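Local coordinates for protein rhamnonate dehydratase (Gibberella zeae PH-1, PDB 3FXG) that probably dehydrates L-rhamnonate as a magnesium-dependent lyase of the enolase superfamily, at residues A[7-12]-A[145-150]. Sequence-based numbering, arbitrary orientation.
Sequences DFPKIK and GKVRNE
Val-147 sets its CG1 methyl over one face of the Phe-8 ring. Val-147 CG1 lies 3.9 Å from the centroid of the Phe-8 ring and 29° off the ring normal, a CH-pi contact. The methyl is displaced toward the outer end of the ring, with Val-147 CG1 3.4 Å from Phe-8 CZ. It gets there because CG1 stands anti to the backbone N of Val-147 (chi1 174°). The Pro-9 ring turns CG and CD to the two methyls of the same valine. Pro-9 CD is 4.0 Å from Val-147 CG1, and Pro-9 CG is 4.1 Å from Val-147 CG2. Arg-148 crosses the phenyl group at about a right angle. Its extended chain brings Arg-148 NE to 3.8 Å from Phe-8 CE1, and Phe-8 CZ lies over one face of the guanidinium. The two planes are 62° apart, so this is not a flat stack. The polar end of Arg-148 is engaged elsewhere, in salt bridges to Glu-150 of the second subunit.

The contact ties the segment leading into strand 11-19 to the last turn of helix 128-148, in the N-terminal domain of the mandelate racemase family, away from the barrel domain's magnesium site. That helix ends in a Schellman motif with Asn-149 at C-prime. Backbone bonds to Thr-74 also fix 7-12. This contact is mostly apolar, with one guanidinium against the ring: van der Waals and CH-pi packing around buried Phe-8, while charged groups beside it join two subunits.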
loop_
_atom_site.group_PDB
_atom_site.type_symbol
_atom_site.label_atom_id
_atom_site.label_comp_id
_atom_site.label_asym_id
_atom_site.label_seq_id
_atom_site.Cartn_x
_atom_site.Cartn_y
_atom_site.Cartn_z
ATOM N N ASP A 7 -14.781 -37.304 37.775
ATOM C CA ASP A 7 -16.181 -36.908 37.647
ATOM C C ASP A 7 -16.206 -35.479 38.180
ATOM O O ASP A 7 -16.267 -35.265 39.390
ATOM C CB ASP A 7 -17.075 -37.799 38.510
ATOM C CG ASP A 7 -18.550 -37.505 38.315
ATOM O OD1 ASP A 7 -19.366 -37.991 39.127
ATOM O OD2 ASP A 7 -18.897 -36.797 37.343
ATOM N N PHE A 8 -16.137 -34.509 37.273
ATOM C CA PHE A 8 -16.105 -33.098 37.646
ATOM C C PHE A 8 -17.488 -32.543 37.967
ATOM O O PHE A 8 -18.444 -32.776 37.234
ATOM C CB PHE A 8 -15.484 -32.277 36.512
ATOM C CG PHE A 8 -14.549 -31.197 36.982
ATOM C CD1 PHE A 8 -13.220 -31.489 37.268
ATOM C CD2 PHE A 8 -14.998 -29.893 37.146
ATOM C CE1 PHE A 8 -12.348 -30.493 37.708
ATOM C CE2 PHE A 8 -14.134 -28.891 37.588
ATOM C CZ PHE A 8 -12.807 -29.193 37.869
ATOM N N PRO A 9 -17.609 -31.794 39.073
ATOM C CA PRO A 9 -18.909 -31.224 39.440
ATOM C C PRO A 9 -19.392 -30.179 38.432
ATOM O O PRO A 9 -18.596 -29.414 37.890
ATOM C CB PRO A 9 -18.647 -30.628 40.824
ATOM C CG PRO A 9 -17.195 -30.263 40.770
ATOM C CD PRO A 9 -16.581 -31.457 40.073
ATOM N N LYS A 10 -20.697 -30.167 38.176
ATOM C CA LYS A 10 -21.299 -29.216 37.245
ATOM C C LYS A 10 -21.697 -27.949 38.004
ATOM O O LYS A 10 -21.686 -27.929 39.233
ATOM C CB LYS A 10 -22.555 -29.818 36.608
ATOM C CG LYS A 10 -22.329 -31.072 35.773
ATOM C CD LYS A 10 -21.513 -30.782 34.526
ATOM C CE LYS A 10 -21.790 -31.815 33.435
ATOM N NZ LYS A 10 -21.510 -33.208 33.880
ATOM N N ILE A 11 -22.046 -26.895 37.270
ATOM C CA ILE A 11 -22.470 -25.647 37.897
ATOM C C ILE A 11 -23.885 -25.838 38.424
ATOM O O ILE A 11 -24.785 -26.250 37.687
ATOM C CB ILE A 11 -22.474 -24.476 36.897
ATOM C CG1 ILE A 11 -21.044 -24.175 36.444
ATOM C CG2 ILE A 11 -23.116 -23.250 37.540
ATOM C CD1 ILE A 11 -20.968 -23.166 35.308
ATOM N N LYS A 12 -24.075 -25.527 39.699
ATOM C CA LYS A 12 -25.367 -25.678 40.350
ATOM C C LYS A 12 -26.135 -24.367 40.455
ATOM O O LYS A 12 -27.342 -24.324 40.199
ATOM C CB LYS A 12 -25.166 -26.262 41.752
ATOM C CG LYS A 12 -26.444 -26.417 42.559
ATOM C CD LYS A 12 -26.145 -26.980 43.940
ATOM C CE LYS A 12 -27.421 -27.165 44.750
ATOM N NZ LYS A 12 -27.154 -27.788 46.080
ATOM N N GLY A 145 -9.882 -23.770 39.952
ATOM C CA GLY A 145 -8.705 -23.900 40.789
ATOM C C GLY A 145 -9.050 -24.525 42.130
ATOM O O GLY A 145 -8.292 -25.339 42.658
ATOM N N LYS A 146 -10.202 -24.153 42.680
ATOM C CA LYS A 146 -10.626 -24.686 43.969
ATOM C C LYS A 146 -10.990 -26.162 43.897
ATOM O O LYS A 146 -10.648 -26.932 44.795
ATOM C CB LYS A 146 -11.792 -23.858 44.519
ATOM C CG LYS A 146 -11.318 -22.521 45.060
ATOM C CD LYS A 146 -12.444 -21.570 45.399
ATOM C CE LYS A 146 -11.869 -20.286 45.980
ATOM N NZ LYS A 146 -12.903 -19.244 46.223
ATOM N N VAL A 147 -11.662 -26.569 42.825
ATOM C CA VAL A 147 -12.028 -27.972 42.678
ATOM C C VAL A 147 -10.781 -28.849 42.557
ATOM O O VAL A 147 -10.714 -29.924 43.153
ATOM C CB VAL A 147 -12.930 -28.195 41.443
ATOM C CG1 VAL A 147 -13.163 -29.691 41.229
ATOM C CG2 VAL A 147 -14.267 -27.486 41.648
ATOM N N ARG A 148 -9.790 -28.382 41.801
ATOM C CA ARG A 148 -8.552 -29.135 41.613
ATOM C C ARG A 148 -7.521 -28.865 42.701
ATOM O O ARG A 148 -6.474 -29.506 42.741
ATOM C CB ARG A 148 -7.932 -28.803 40.255
ATOM C CG ARG A 148 -8.753 -29.287 39.078
ATOM C CD ARG A 148 -8.162 -28.823 37.774
ATOM N NE ARG A 148 -8.896 -29.366 36.638
ATOM C CZ ARG A 148 -9.087 -28.709 35.502
ATOM N NH1 ARG A 148 -8.600 -27.482 35.358
ATOM N NH2 ARG A 148 -9.761 -29.276 34.513
ATOM N N ASN A 149 -7.819 -27.912 43.575
ATOM C CA ASN A 149 -6.903 -27.542 44.651
ATOM C C ASN A 149 -5.575 -27.038 44.077
ATOM O O ASN A 149 -4.499 -27.396 44.562
ATOM C CB ASN A 149 -6.641 -28.735 45.576
ATOM C CG ASN A 149 -5.929 -28.332 46.851
ATOM O OD1 ASN A 149 -5.166 -29.112 47.426
ATOM N ND2 ASN A 149 -6.183 -27.111 47.308
ATOM N N GLU A 150 -5.658 -26.207 43.041
ATOM C CA GLU A 150 -4.470 -25.644 42.403
ATOM C C GLU A 150 -4.648 -24.149 42.142
ATOM O O GLU A 150 -5.770 -23.670 41.981
ATOM C CB GLU A 150 -4.189 -26.348 41.065
ATOM C CG GLU A 150 -3.753 -27.805 41.176
ATOM C CD GLU A 150 -3.344 -28.408 39.831
ATOM O OE1 GLU A 150 -2.383 -27.899 39.210
ATOM O OE2 GLU A 150 -3.983 -29.395 39.393
#